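Local coordinates for putative methyltransferase (Porphyromonas gingivalis, PDB 3LL7), which is probably a methyltransferase, its substrate unknown, with a THUMP-like region near its C-terminal end, at residues I282-T287 and L316-P321; D288-Y293 and F340-I345; S323-S328 and M392-A397; S364-N369 and E388-G393. All blocks are in the same frame, centred on the assembly; numbering follows the deposited sequence. Where two conformers were deposited one is given.

Contact 1. Residues I282-T287 and L316-P321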
loop_
_atom_site.group_PDB
_atom_site.type_symbol
_atom_site.label_atom_id
_atom_site.label_comp_id
_atom_site.label_asym_id
_atom_site.label_seq_id
_atom_site.Cartn_x
_atom_site.Cartn_y
_atom_site.Cartn_z
ATOM N N ILE A 282 -15.334 -11.602 20.627
ATOM C CA ILE A 282 -14.672 -11.041 21.795
ATOM C C ILE A 282 -15.466 -9.883 22.396
ATOM O O ILE A 282 -16.118 -9.123 21.668
ATOM C CB ILE A 282 -13.275 -10.489 21.331
ATOM C CG1 ILE A 282 -12.316 -11.670 21.111
ATOM C CG2 ILE A 282 -12.723 -9.409 22.287
ATOM C CD1 ILE A 282 -10.982 -11.179 20.389
ATOM N N SER A 283 -15.378 -9.721 23.710
ATOM C CA SER A 283 -15.836 -8.496 24.342
ATOM C C SER A 283 -14.765 -8.081 25.314
ATOM O O SER A 283 -14.121 -8.945 25.948
ATOM C CB SER A 283 -17.162 -8.702 25.084
ATOM O OG SER A 283 -18.090 -9.263 24.185
ATOM N N ILE A 284 -14.588 -6.772 25.428
ATOM C CA ILE A 284 -13.559 -6.200 26.275
ATOM C C ILE A 284 -14.136 -5.108 27.213
ATOM O O ILE A 284 -15.164 -4.520 26.902
ATOM C CB ILE A 284 -12.362 -5.679 25.406
ATOM C CG1 ILE A 284 -12.829 -4.553 24.464
ATOM C CG2 ILE A 284 -11.660 -6.822 24.655
ATOM C CD1 ILE A 284 -11.715 -3.804 23.728
ATOM N N PRO A 285 -13.333 -4.827 28.267
ATOM C CA PRO A 285 -13.466 -3.763 29.210
ATOM C C PRO A 285 -13.167 -2.490 28.464
ATOM O O PRO A 285 -12.329 -2.470 27.547
ATOM C CB PRO A 285 -12.374 -4.040 30.261
ATOM C CG PRO A 285 -11.450 -5.018 29.689
ATOM C CD PRO A 285 -12.019 -5.502 28.369
ATOM N N TYR A 286 -13.898 -1.454 28.805
ATOM C CA TYR A 286 -13.542 -0.123 28.387
ATOM C C TYR A 286 -13.274 0.632 29.660
ATOM O O TYR A 286 -13.943 0.434 30.675
ATOM C CB TYR A 286 -14.654 0.504 27.545
ATOM C CG TYR A 286 -14.763 -0.177 26.202
ATOM C CD1 TYR A 286 -13.933 0.191 25.148
ATOM C CD2 TYR A 286 -15.660 -1.212 25.998
ATOM C CE1 TYR A 286 -13.999 -0.439 23.925
ATOM C CE2 TYR A 286 -15.732 -1.863 24.776
ATOM C CZ TYR A 286 -14.907 -1.462 23.736
ATOM O OH TYR A 286 -14.958 -2.092 22.520
ATOM N N THR A 287 -12.265 1.477 29.621
ATOM C CA THR A 287 -11.778 2.119 30.822
ATOM C C THR A 287 -12.154 3.602 30.920
ATOM O O THR A 287 -12.081 4.343 29.932
ATOM C CB THR A 287 -10.252 1.891 30.993
ATOM O OG1 THR A 287 -9.846 2.449 32.248
ATOM C CG2 THR A 287 -9.417 2.528 29.830
ATOM N N LEU A 316 -4.709 -5.514 26.969
ATOM C CA LEU A 316 -4.749 -4.055 27.102
ATOM C C LEU A 316 -6.204 -3.639 27.315
ATOM O O LEU A 316 -7.105 -4.435 27.084
ATOM C CB LEU A 316 -4.164 -3.388 25.828
ATOM C CG LEU A 316 -2.819 -3.851 25.272
ATOM C CD1 LEU A 316 -2.519 -3.178 23.915
ATOM C CD2 LEU A 316 -1.666 -3.595 26.237
ATOM N N ARG A 317 -6.431 -2.428 27.838
ATOM C CA ARG A 317 -7.769 -1.877 27.996
ATOM C C ARG A 317 -7.966 -0.843 26.893
ATOM O O ARG A 317 -7.036 -0.103 26.579
ATOM C CB ARG A 317 -7.890 -1.176 29.369
ATOM C CG ARG A 317 -7.902 -2.184 30.542
ATOM C CD ARG A 317 -7.398 -1.579 31.822
ATOM N NE ARG A 317 -8.317 -0.645 32.486
ATOM C CZ ARG A 317 -9.518 -0.950 32.999
ATOM N NH1 ARG A 317 -10.039 -2.171 32.868
ATOM N NH2 ARG A 317 -10.221 -0.010 33.631
ATOM N N LYS A 318 -9.150 -0.804 26.294
ATOM C CA LYS A 318 -9.414 0.155 25.213
ATOM C C LYS A 318 -10.176 1.321 25.830
ATOM O O LYS A 318 -10.936 1.121 26.779
ATOM C CB LYS A 318 -10.243 -0.497 24.111
ATOM C CG LYS A 318 -10.346 0.342 22.851
ATOM C CD LYS A 318 -10.741 -0.592 21.658
ATOM C CE LYS A 318 -10.682 0.163 20.322
ATOM N NZ LYS A 318 -11.832 1.049 20.143
ATOM N N LEU A 319 -9.966 2.541 25.334
ATOM C CA LEU A 319 -10.595 3.705 25.959
ATOM C C LEU A 319 -12.117 3.776 25.767
ATOM O O LEU A 319 -12.837 4.120 26.689
ATOM C CB LEU A 319 -9.925 4.986 25.451
ATOM C CG LEU A 319 -8.677 5.402 26.241
ATOM C CD1 LEU A 319 -7.679 4.325 26.565
ATOM C CD2 LEU A 319 -7.968 6.648 25.572
ATOM N N HIS A 320 -12.587 3.440 24.567
ATOM C CA HIS A 320 -13.979 3.627 24.181
ATOM C C HIS A 320 -14.130 2.853 22.866
ATOM O O HIS A 320 -13.146 2.699 22.133
ATOM C CB HIS A 320 -14.240 5.134 23.939
ATOM C CG HIS A 320 -15.670 5.500 23.635
ATOM N ND1 HIS A 320 -16.236 5.340 22.388
ATOM C CD2 HIS A 320 -16.625 6.071 24.408
ATOM C CE1 HIS A 320 -17.485 5.772 22.411
ATOM N NE2 HIS A 320 -17.747 6.223 23.631
ATOM N N PRO A 321 -15.340 2.360 22.556
ATOM C CA PRO A 321 -15.508 1.640 21.267
ATOM C C PRO A 321 -15.100 2.451 20.057
ATOM O O PRO A 321 -14.628 1.878 19.062
ATOM C CB PRO A 321 -17.019 1.370 21.189
ATOM C CG PRO A 321 -17.480 1.335 22.654
ATOM C CD PRO A 321 -16.563 2.333 23.385
#
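Thr287, Tyr286 and Arg317 carry most of this contact, in which the connection between helix 276-281 and strand 293-297 lies across strand 317-320, an outermost strand of the seven-stranded mixed sheet of the C-terminal region. The backbones make a single bridge, Tyr286 with Lys318, and Thr287 N donates to Lys318 O at 3.2 Å. The same carbonyl receives a CA-H...O contact from Tyr286. Thr287 crosses Arg317 at about a right angle, its CB lying over one face of the guanidinium. OG1, anti to the backbone N (chi1 -175°), takes a weak hydrogen bond from Arg317 NH2 at 2.8 Å, bent to 127° at the hydrogen; its stronger partner is the carbonyl of Ser289. Thr287 CG2 meets Arg317 CB and the Lys318 carbonyl. On the other flank Ile284 CD1 packs 3.6 Å from Lys318 CB, while the lysine chain turns at its end to bring NZ to His320 O, 2.9 Å away, with Ser323 O and His324 ND1 as further partners. Tyr286 CE1 lies 3.8 Å from Lys318 CB. Over one face of that ring, in the conformer given, comes Pro321 CD, a CH-pi contact 3.9 Å from the centroid and 17° off the normal.

Contact 2. Residues D288-Y293 and F340-I345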
loop_
_atom_site.group_PDB
_atom_site.type_symbol
_atom_site.label_atom_id
_atom_site.label_comp_id
_atom_site.label_asym_id
_atom_site.label_seq_id
_atom_site.Cartn_x
_atom_site.Cartn_y
_atom_site.Cartn_z
ATOM N N ASP A 288 -12.579 3.999 32.114
ATOM C CA ASP A 288 -12.869 5.380 32.412
ATOM C C ASP A 288 -11.595 6.127 32.734
ATOM O O ASP A 288 -11.572 7.371 32.723
ATOM C CB ASP A 288 -13.802 5.480 33.619
ATOM C CG ASP A 288 -15.222 5.118 33.287
ATOM O OD1 ASP A 288 -15.553 5.122 32.097
ATOM O OD2 ASP A 288 -16.018 4.834 34.213
ATOM N N SER A 289 -10.538 5.365 33.033
ATOM C CA SER A 289 -9.296 5.944 33.539
ATOM C C SER A 289 -8.089 5.500 32.715
ATOM O O SER A 289 -8.087 4.428 32.085
ATOM C CB SER A 289 -9.096 5.593 35.024
ATOM O OG SER A 289 -9.035 4.185 35.170
ATOM N N ILE A 290 -7.068 6.351 32.716
ATOM C CA ILE A 290 -5.877 6.111 31.915
ATOM C C ILE A 290 -4.841 5.406 32.757
ATOM O O ILE A 290 -4.761 5.631 33.965
ATOM C CB ILE A 290 -5.334 7.465 31.297
ATOM C CG1 ILE A 290 -4.489 7.234 30.022
ATOM C CG2 ILE A 290 -4.559 8.272 32.315
ATOM C CD1 ILE A 290 -5.289 6.643 28.816
ATOM N N ASP A 291 -4.043 4.557 32.124
ATOM C CA ASP A 291 -2.953 3.881 32.803
ATOM C C ASP A 291 -1.605 4.460 32.325
ATOM O O ASP A 291 -1.551 5.421 31.540
ATOM C CB ASP A 291 -3.014 2.346 32.581
ATOM C CG ASP A 291 -4.074 1.645 33.420
ATOM O OD1 ASP A 291 -4.237 1.990 34.597
ATOM O OD2 ASP A 291 -4.707 0.671 32.916
ATOM N N LYS A 292 -0.527 3.854 32.784
ATOM C CA LYS A 292 0.823 4.373 32.570
ATOM C C LYS A 292 1.223 4.386 31.111
ATOM O O LYS A 292 1.872 5.315 30.654
ATOM C CB LYS A 292 1.830 3.473 33.302
ATOM C CG LYS A 292 3.263 3.992 33.250
ATOM C CD LYS A 292 4.214 3.157 34.132
ATOM C CE LYS A 292 5.617 3.717 34.038
ATOM N NZ LYS A 292 6.609 2.608 34.193
ATOM N N TYR A 293 0.919 3.299 30.409
ATOM C CA TYR A 293 1.260 3.193 28.979
ATOM C C TYR A 293 0.058 3.418 28.077
ATOM O O TYR A 293 -1.077 3.000 28.378
ATOM C CB TYR A 293 1.948 1.825 28.709
ATOM C CG TYR A 293 3.268 1.718 29.454
ATOM C CD1 TYR A 293 4.402 2.356 28.967
ATOM C CD2 TYR A 293 3.378 0.990 30.662
ATOM C CE1 TYR A 293 5.633 2.286 29.660
ATOM C CE2 TYR A 293 4.617 0.911 31.362
ATOM C CZ TYR A 293 5.724 1.552 30.840
ATOM O OH TYR A 293 6.943 1.499 31.500
ATOM N N PHE A 340 3.460 4.977 24.087
ATOM C CA PHE A 340 3.734 6.209 24.818
ATOM C C PHE A 340 3.682 5.953 26.318
ATOM O O PHE A 340 2.997 5.041 26.792
ATOM C CB PHE A 340 2.684 7.286 24.530
ATOM C CG PHE A 340 2.529 7.657 23.069
ATOM C CD1 PHE A 340 3.265 8.710 22.522
ATOM C CD2 PHE A 340 1.589 6.997 22.264
ATOM C CE1 PHE A 340 3.092 9.101 21.172
ATOM C CE2 PHE A 340 1.384 7.380 20.920
ATOM C CZ PHE A 340 2.140 8.420 20.359
ATOM N N VAL A 341 4.370 6.816 27.053
ATOM C CA VAL A 341 4.193 6.915 28.491
ATOM C C VAL A 341 3.323 8.098 28.772
ATOM O O VAL A 341 3.553 9.204 28.260
ATOM C CB VAL A 341 5.503 7.137 29.218
ATOM C CG1 VAL A 341 5.228 7.221 30.742
ATOM C CG2 VAL A 341 6.478 5.998 28.885
ATOM N N LEU A 342 2.310 7.866 29.588
ATOM C CA LEU A 342 1.369 8.936 29.974
ATOM C C LEU A 342 2.062 9.911 30.950
ATOM O O LEU A 342 2.588 9.479 31.976
ATOM C CB LEU A 342 0.146 8.340 30.669
ATOM C CG LEU A 342 -0.769 9.549 30.957
ATOM C CD1 LEU A 342 -1.796 9.927 29.853
ATOM C CD2 LEU A 342 -1.314 9.629 32.352
ATOM N N GLU A 343 2.051 11.202 30.632
ATOM C CA GLU A 343 2.626 12.236 31.559
ATOM C C GLU A 343 1.545 13.012 32.297
ATOM O O GLU A 343 1.659 13.225 33.510
ATOM C CB GLU A 343 3.545 13.213 30.819
ATOM C CG GLU A 343 4.725 12.517 30.173
ATOM C CD GLU A 343 5.850 13.447 29.746
ATOM O OE1 GLU A 343 5.618 14.661 29.486
ATOM O OE2 GLU A 343 6.988 12.933 29.653
ATOM N N GLU A 344 0.535 13.464 31.559
ATOM C CA GLU A 344 -0.634 14.168 32.139
ATOM C C GLU A 344 -1.921 13.784 31.427
ATOM O O GLU A 344 -1.931 13.510 30.210
ATOM C CB GLU A 344 -0.499 15.700 32.054
ATOM C CG GLU A 344 0.761 16.321 32.675
ATOM C CD GLU A 344 0.842 16.176 34.205
ATOM O OE1 GLU A 344 -0.206 16.059 34.895
ATOM O OE2 GLU A 344 1.976 16.172 34.725
ATOM N N ILE A 345 -3.024 13.830 32.176
ATOM C CA ILE A 345 -4.359 13.707 31.596
ATOM C C ILE A 345 -5.169 14.921 32.037
ATOM O O ILE A 345 -5.240 15.259 33.248
ATOM C CB ILE A 345 -5.076 12.346 31.911
ATOM C CG1 ILE A 345 -6.522 12.348 31.366
ATOM C CG2 ILE A 345 -5.037 12.043 33.415
ATOM C CD1 ILE A 345 -7.173 10.914 31.222
HETATM O O HOH W 1 2.785 6.950 33.002
#
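Lys292 O is gripped from two directions: Leu342 N donates to it at 2.8 Å in an almost straight bond, 177° at the hydrogen, and a water donates to it at 3.0 Å. That water also donates to Leu342 O, at 2.7 Å, and so joins the two residues a second time. The CA of Val341 adds a longer CH...O contact to the Lys292 carbonyl. One residue on, Tyr293 and Val341 form an antiparallel, non-hydrogen-bonded pair, with Tyr293 CA close to Phe340 O. Their side chains run alongside in the same sense, and Tyr293 CE1 is 3.9 Å from Val341 CG2. Lys292 starts away from the strand, but its extended chain runs beside the tyrosine: CG lies over one ring face toward the rim, and NZ donates to Tyr293 OH at 2.9 Å. This is where the chain enters strand 293-297 of the seven-stranded mixed sheet, settling against strand 337-347 in the THUMP-like region. Earlier in the connection, Ile290 points at the strand and makes the apolar part of the contact. Its CG2 touches Leu342 CD2 at 3.5 Å and, at 3.9 Å, Ile345 CD1; the Ile290 and Ile345 side chains overlap head to tail. Leu342 CG is anti to its backbone N (chi1 -178°), and from there CD1 meets Ile290 CG1. Farther on, strand 337-347 carries a classic bulge at Glu343 and Glu344, opposite Leu405, and Glu343 makes salt bridges to Lys389 and Arg407.

Contact 3. Residues S323-S328 and M392-A397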
loop_
_atom_site.group_PDB
_atom_site.type_symbol
_atom_site.label_atom_id
_atom_site.label_comp_id
_atom_site.label_asym_id
_atom_site.label_seq_id
_atom_site.Cartn_x
_atom_site.Cartn_y
_atom_site.Cartn_z
ATOM N N SER A 323 -12.866 5.192 20.359
ATOM C CA SER A 323 -11.501 5.702 20.560
ATOM C C SER A 323 -10.500 4.568 20.336
ATOM O O SER A 323 -10.360 3.660 21.166
ATOM C CB SER A 323 -11.301 6.277 21.986
ATOM O OG SER A 323 -12.291 7.234 22.284
ATOM N N HIS A 324 -9.795 4.612 19.211
ATOM C CA HIS A 324 -8.930 3.505 18.885
ATOM C C HIS A 324 -7.552 3.745 19.486
ATOM O O HIS A 324 -6.577 4.031 18.782
ATOM C CB HIS A 324 -8.939 3.252 17.383
ATOM C CG HIS A 324 -10.323 3.032 16.833
ATOM N ND1 HIS A 324 -11.292 2.346 17.537
ATOM C CD2 HIS A 324 -10.900 3.395 15.659
ATOM C CE1 HIS A 324 -12.396 2.288 16.816
ATOM N NE2 HIS A 324 -12.181 2.913 15.669
ATOM N N LEU A 325 -7.537 3.692 20.818
ATOM C CA LEU A 325 -6.356 3.778 21.649
ATOM C C LEU A 325 -6.523 2.816 22.802
ATOM O O LEU A 325 -7.645 2.527 23.242
ATOM C CB LEU A 325 -6.231 5.189 22.297
ATOM C CG LEU A 325 -5.933 6.341 21.358
ATOM C CD1 LEU A 325 -6.035 7.637 22.252
ATOM C CD2 LEU A 325 -4.501 6.188 20.782
ATOM N N TYR A 326 -5.394 2.392 23.324
ATOM C CA TYR A 326 -5.326 1.396 24.387
ATOM C C TYR A 326 -4.458 1.903 25.508
ATOM O O TYR A 326 -3.617 2.792 25.298
ATOM C CB TYR A 326 -4.756 0.075 23.853
ATOM C CG TYR A 326 -5.478 -0.384 22.629
ATOM C CD1 TYR A 326 -6.636 -1.178 22.718
ATOM C CD2 TYR A 326 -5.035 0.018 21.376
ATOM C CE1 TYR A 326 -7.313 -1.594 21.556
ATOM C CE2 TYR A 326 -5.700 -0.378 20.214
ATOM C CZ TYR A 326 -6.829 -1.169 20.310
ATOM O OH TYR A 326 -7.472 -1.558 19.163
ATOM N N THR A 327 -4.607 1.276 26.680
ATOM C CA THR A 327 -3.787 1.634 27.823
ATOM C C THR A 327 -3.538 0.403 28.718
ATOM O O THR A 327 -4.333 -0.541 28.726
ATOM C CB THR A 327 -4.424 2.806 28.632
ATOM O OG1 THR A 327 -3.461 3.311 29.558
ATOM C CG2 THR A 327 -5.668 2.353 29.397
ATOM N N SER A 328 -2.447 0.428 29.465
ATOM C CA SER A 328 -2.155 -0.653 30.419
ATOM C C SER A 328 -1.129 -0.174 31.413
ATOM O O SER A 328 -0.378 0.762 31.140
ATOM C CB SER A 328 -1.624 -1.891 29.676
ATOM O OG SER A 328 -0.294 -1.648 29.223
HETATM N N MSE A 392 -2.686 14.342 22.801
HETATM C CA MSE A 392 -3.643 13.426 22.169
HETATM C C MSE A 392 -5.059 13.754 22.639
HETATM O O MSE A 392 -5.379 13.671 23.836
HETATM C CB MSE A 392 -3.299 11.950 22.521
HETATM C CG MSE A 392 -4.407 10.940 22.125
HETATM SE SE MSE A 392 -4.409 10.586 20.229
HETATM C CE MSE A 392 -2.742 9.648 20.075
ATOM N N GLY A 393 -5.938 14.107 21.721
ATOM C CA GLY A 393 -7.343 14.338 22.124
ATOM C C GLY A 393 -8.102 13.032 21.942
ATOM O O GLY A 393 -8.007 12.422 20.895
ATOM N N THR A 394 -8.867 12.627 22.947
ATOM C CA THR A 394 -9.587 11.361 22.884
ATOM C C THR A 394 -10.751 11.383 23.864
ATOM O O THR A 394 -10.990 12.416 24.513
ATOM C CB THR A 394 -8.614 10.160 23.098
ATOM O OG1 THR A 394 -9.263 8.913 22.752
ATOM C CG2 THR A 394 -8.089 10.111 24.521
ATOM N N THR A 395 -11.457 10.249 23.936
ATOM C CA THR A 395 -12.664 10.098 24.745
ATOM C C THR A 395 -12.551 8.818 25.543
ATOM O O THR A 395 -12.237 7.737 24.977
ATOM C CB THR A 395 -13.902 10.024 23.850
ATOM O OG1 THR A 395 -13.934 11.173 22.995
ATOM C CG2 THR A 395 -15.201 9.982 24.704
HETATM N N MSE A 396 -12.816 8.927 26.856
HETATM C CA MSE A 396 -12.766 7.783 27.763
HETATM C C MSE A 396 -14.116 7.034 27.704
HETATM O O MSE A 396 -15.057 7.510 27.073
HETATM C CB MSE A 396 -12.470 8.247 29.216
HETATM C CG MSE A 396 -11.231 9.141 29.337
HETATM SE SE MSE A 396 -9.637 8.300 28.618
HETATM C CE MSE A 396 -9.399 6.886 29.900
ATOM N N ALA A 397 -14.205 5.890 28.389
ATOM C CA ALA A 397 -15.326 4.974 28.208
ATOM C C ALA A 397 -16.661 5.595 28.600
ATOM O O ALA A 397 -17.697 5.217 28.053
ATOM C CB ALA A 397 -15.090 3.699 29.010
#
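Leu325 points from strand 323-328 at Met392 and Thr394 of strand 389-395, and most of what it touches lies at its tip. CB leaves the backbone toward the other strand, and CG is anti to the carbonyl carbon (chi1 -68°), where it also packs on Arg368 CG. From CG the two methyls part. CD1 reaches Thr394, 3.5 Å from OG1 and 3.7 Å from CB, and lies 3.7 Å from Met392 CG, with the selenium of this selenomethionine a little farther off. CD2 meets Met392 CE at 3.9 Å. The two side chains thus approach tip to tip, the selenomethionine chain bending at chi2 and chi3 to present its selenium and end methyl to the leucine. Segments 323-328 and 392-395 cross at 108°, axes 7.4 Å apart at their closest. Their strands belong to the same seven-stranded mixed sheet without being neighbours in it, and here they meet through side chains and one side-chain-to-backbone bond. In that bond Ser323 OG donates to Thr395 O at 2.7 Å, in the carbonyl plane and on a lone pair, while Ser323 CB lies 3.4 Å from Thr394 OG1. Asn369 ND2 also bonds to Ser323 OG. Thr394 OG1 finds its strongest partner in Arg368 O, and Thr395 OG1 in Asn369 O. All five touching residues are buried, so the polar atoms beside the leucine and selenomethionine need partners within the protein: the hydroxyls of Ser323, Thr394 and Thr395 each have at least one, all three bonding a backbone carbonyl.

Contact 4. Residues S364-N369 and E388-G393. With EDO (1,2-ethanediol), chain B; FMT (formic acid), chain J.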
loop_
_atom_site.group_PDB
_atom_site.type_symbol
_atom_site.label_atom_id
_atom_site.label_comp_id
_atom_site.label_asym_id
_atom_site.label_seq_id
_atom_site.Cartn_x
_atom_site.Cartn_y
_atom_site.Cartn_z
ATOM N N SER A 364 3.707 17.446 19.028
ATOM C CA SER A 364 2.907 16.870 17.959
ATOM C C SER A 364 1.498 16.741 18.516
ATOM O O SER A 364 1.329 16.630 19.720
ATOM C CB SER A 364 3.433 15.465 17.607
ATOM O OG SER A 364 4.769 15.591 17.110
ATOM N N ILE A 365 0.496 16.810 17.645
ATOM C CA ILE A 365 -0.911 16.671 18.092
ATOM C C ILE A 365 -1.604 15.579 17.295
ATOM O O ILE A 365 -1.508 15.554 16.042
ATOM C CB ILE A 365 -1.674 17.988 17.962
ATOM C CG1 ILE A 365 -1.046 19.002 18.949
ATOM C CG2 ILE A 365 -3.225 17.788 18.241
ATOM C CD1 ILE A 365 -1.494 20.474 18.718
ATOM N N SER A 366 -2.299 14.700 18.021
ATOM C CA SER A 366 -3.100 13.647 17.400
ATOM C C SER A 366 -4.487 13.651 18.034
ATOM O O SER A 366 -4.686 14.203 19.134
ATOM C CB SER A 366 -2.413 12.270 17.576
ATOM O OG SER A 366 -1.247 12.183 16.748
ATOM N N CYS A 367 -5.452 13.079 17.319
ATOM C CA CYS A 367 -6.809 12.919 17.840
ATOM C C CYS A 367 -7.346 11.536 17.511
ATOM O O CYS A 367 -7.095 11.016 16.391
ATOM C CB CYS A 367 -7.724 13.984 17.234
ATOM S SG CYS A 367 -7.355 15.612 17.866
ATOM N N ARG A 368 -8.010 10.926 18.485
ATOM C CA ARG A 368 -8.706 9.641 18.307
ATOM C C ARG A 368 -10.011 9.728 19.047
ATOM O O ARG A 368 -10.060 9.397 20.249
ATOM C CB ARG A 368 -7.907 8.435 18.848
ATOM C CG ARG A 368 -6.571 8.162 18.139
ATOM C CD ARG A 368 -6.812 7.545 16.770
ATOM N NE ARG A 368 -5.560 7.412 16.038
ATOM C CZ ARG A 368 -5.482 7.202 14.738
ATOM N NH1 ARG A 368 -6.606 7.073 14.014
ATOM N NH2 ARG A 368 -4.281 7.107 14.159
ATOM N N ASN A 369 -11.053 10.122 18.314
ATOM C CA ASN A 369 -12.408 10.358 18.835
ATOM C C ASN A 369 -12.445 11.622 19.706
ATOM O O ASN A 369 -12.307 11.574 20.942
ATOM C CB ASN A 369 -12.943 9.111 19.558
ATOM C CG ASN A 369 -14.403 9.221 19.916
ATOM O OD1 ASN A 369 -15.121 10.083 19.387
ATOM N ND2 ASN A 369 -14.865 8.356 20.821
ATOM N N GLU A 388 9.471 16.244 21.332
ATOM C CA GLU A 388 9.342 14.806 21.462
ATOM C C GLU A 388 8.010 14.376 22.073
ATOM O O GLU A 388 7.729 13.194 22.135
ATOM C CB GLU A 388 10.490 14.270 22.328
ATOM C CG GLU A 388 11.874 14.457 21.706
ATOM C CD GLU A 388 12.002 13.767 20.360
ATOM O OE1 GLU A 388 11.558 12.602 20.234
ATOM O OE2 GLU A 388 12.563 14.393 19.431
ATOM N N LYS A 389 7.206 15.332 22.522
ATOM C CA LYS A 389 5.948 15.025 23.201
ATOM C C LYS A 389 4.779 15.055 22.226
ATOM O O LYS A 389 4.846 15.698 21.173
ATOM C CB LYS A 389 5.671 16.051 24.313
ATOM C CG LYS A 389 6.800 16.276 25.337
ATOM C CD LYS A 389 7.122 15.044 26.139
ATOM C CE LYS A 389 8.201 15.316 27.222
ATOM N NZ LYS A 389 7.683 16.067 28.402
ATOM N N THR A 390 3.685 14.410 22.606
ATOM C CA THR A 390 2.451 14.414 21.830
ATOM C C THR A 390 1.285 14.795 22.730
ATOM O O THR A 390 1.174 14.284 23.848
ATOM C CB THR A 390 2.189 13.031 21.233
ATOM O OG1 THR A 390 3.233 12.728 20.307
ATOM C CG2 THR A 390 0.828 12.955 20.494
ATOM N N LEU A 391 0.413 15.688 22.228
ATOM C CA LEU A 391 -0.874 15.951 22.880
ATOM C C LEU A 391 -1.911 15.167 22.100
ATOM O O LEU A 391 -1.974 15.289 20.871
ATOM C CB LEU A 391 -1.191 17.443 22.875
ATOM C CG LEU A 391 -0.585 18.297 23.985
ATOM C CD1 LEU A 391 -0.700 19.814 23.618
ATOM C CD2 LEU A 391 -1.327 17.947 25.309
HETATM N N MSE A 392 -2.686 14.342 22.801
HETATM C CA MSE A 392 -3.643 13.426 22.169
HETATM C C MSE A 392 -5.059 13.754 22.639
HETATM O O MSE A 392 -5.379 13.671 23.836
HETATM C CB MSE A 392 -3.299 11.950 22.521
HETATM C CG MSE A 392 -4.407 10.940 22.125
HETATM SE SE MSE A 392 -4.409 10.586 20.229
HETATM C CE MSE A 392 -2.742 9.648 20.075
ATOM N N GLY A 393 -5.938 14.107 21.721
ATOM C CA GLY A 393 -7.343 14.338 22.124
ATOM C C GLY A 393 -8.102 13.032 21.942
ATOM O O GLY A 393 -8.007 12.422 20.895
HETATM C C1 EDO B . -11.263 11.171 14.787
HETATM O O1 EDO B . -10.696 10.018 15.394
HETATM C C2 EDO B . -11.584 12.198 15.863
HETATM O O2 EDO B . -12.991 12.317 16.008
HETATM C C FMT J . -18.451 8.845 20.990
HETATM O O1 FMT J . -17.643 9.423 21.721
HETATM O O2 FMT J . -18.165 8.325 19.908
HETATM O O HOH W 2 6.362 15.073 19.137
#
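Segments 364-368 and 389-393 run parallel, 21° apart with axes 4.5 Å apart at their closest, and five backbone hydrogen bonds step between them, Ser364, Ser366 and Arg368 donating to the carbonyls of Lys389, Leu391 and Gly393, and Leu391 and Gly393 donating back to Ser364 and Ser366, with Arg368 N to Gly393 O 2.8 Å long and 170° at the hydrogen. A water receives a hydrogen bond from Ser364 OG and donates to Lys389 O, each at 2.6 Å. Ser364, Thr390, Ser366 and Met392 share one face of the sheet. There Ser366 CB lies 3.6 Å from Met392 CE, and Arg368 CG is 3.9 Å from Met392 SE. The arginine chain bends at chi2 (-74°), and its guanidinium leads off to a salt bridge with Glu296. On the other face Ile365 CG1 packs 4.2 Å from Leu391 CB, and Cys367 pairs with Gly393. Beyond Arg368, Asn369 N donates to O1 of an ethanediol at 2.9 Å, and Asn369 ND2 to O1 of a formic acid molecule at 3.1 Å; both molecules probably come from the crystallisation liquor. The two strands are the arms of a beta-alpha-beta crossover in the THUMP-like region. Its helix, 374-381, packs on Ile365 and Cys367; strand 364-368 is outermost in the sheet within this chain, and strand 401-408 pairs antiparallel with strand 389-395 on its other side.

Overall arrangement
All four contacts reach the same seven-stranded sheet. Contact 3 is fully buried, contacts 1 and 4 are partly so, and contact 2 lies at the surface. Backbone pairing is continuous in contact 4 but shrinks to one bridge each in contacts 1 and 2, where the connection from helix 276-281 meets first one strand and then another. Contact 3 has only side-chain packing and a serine bond. Contacts 3 and 4 share Met392 and strand 389-395, and threonine-to-carbonyl bonds run from one to the other. Thr327 ties contact 3 to contact 2 and, through its backbone N, to contact 1; contacts 2 and 4 are joined by a salt bridge.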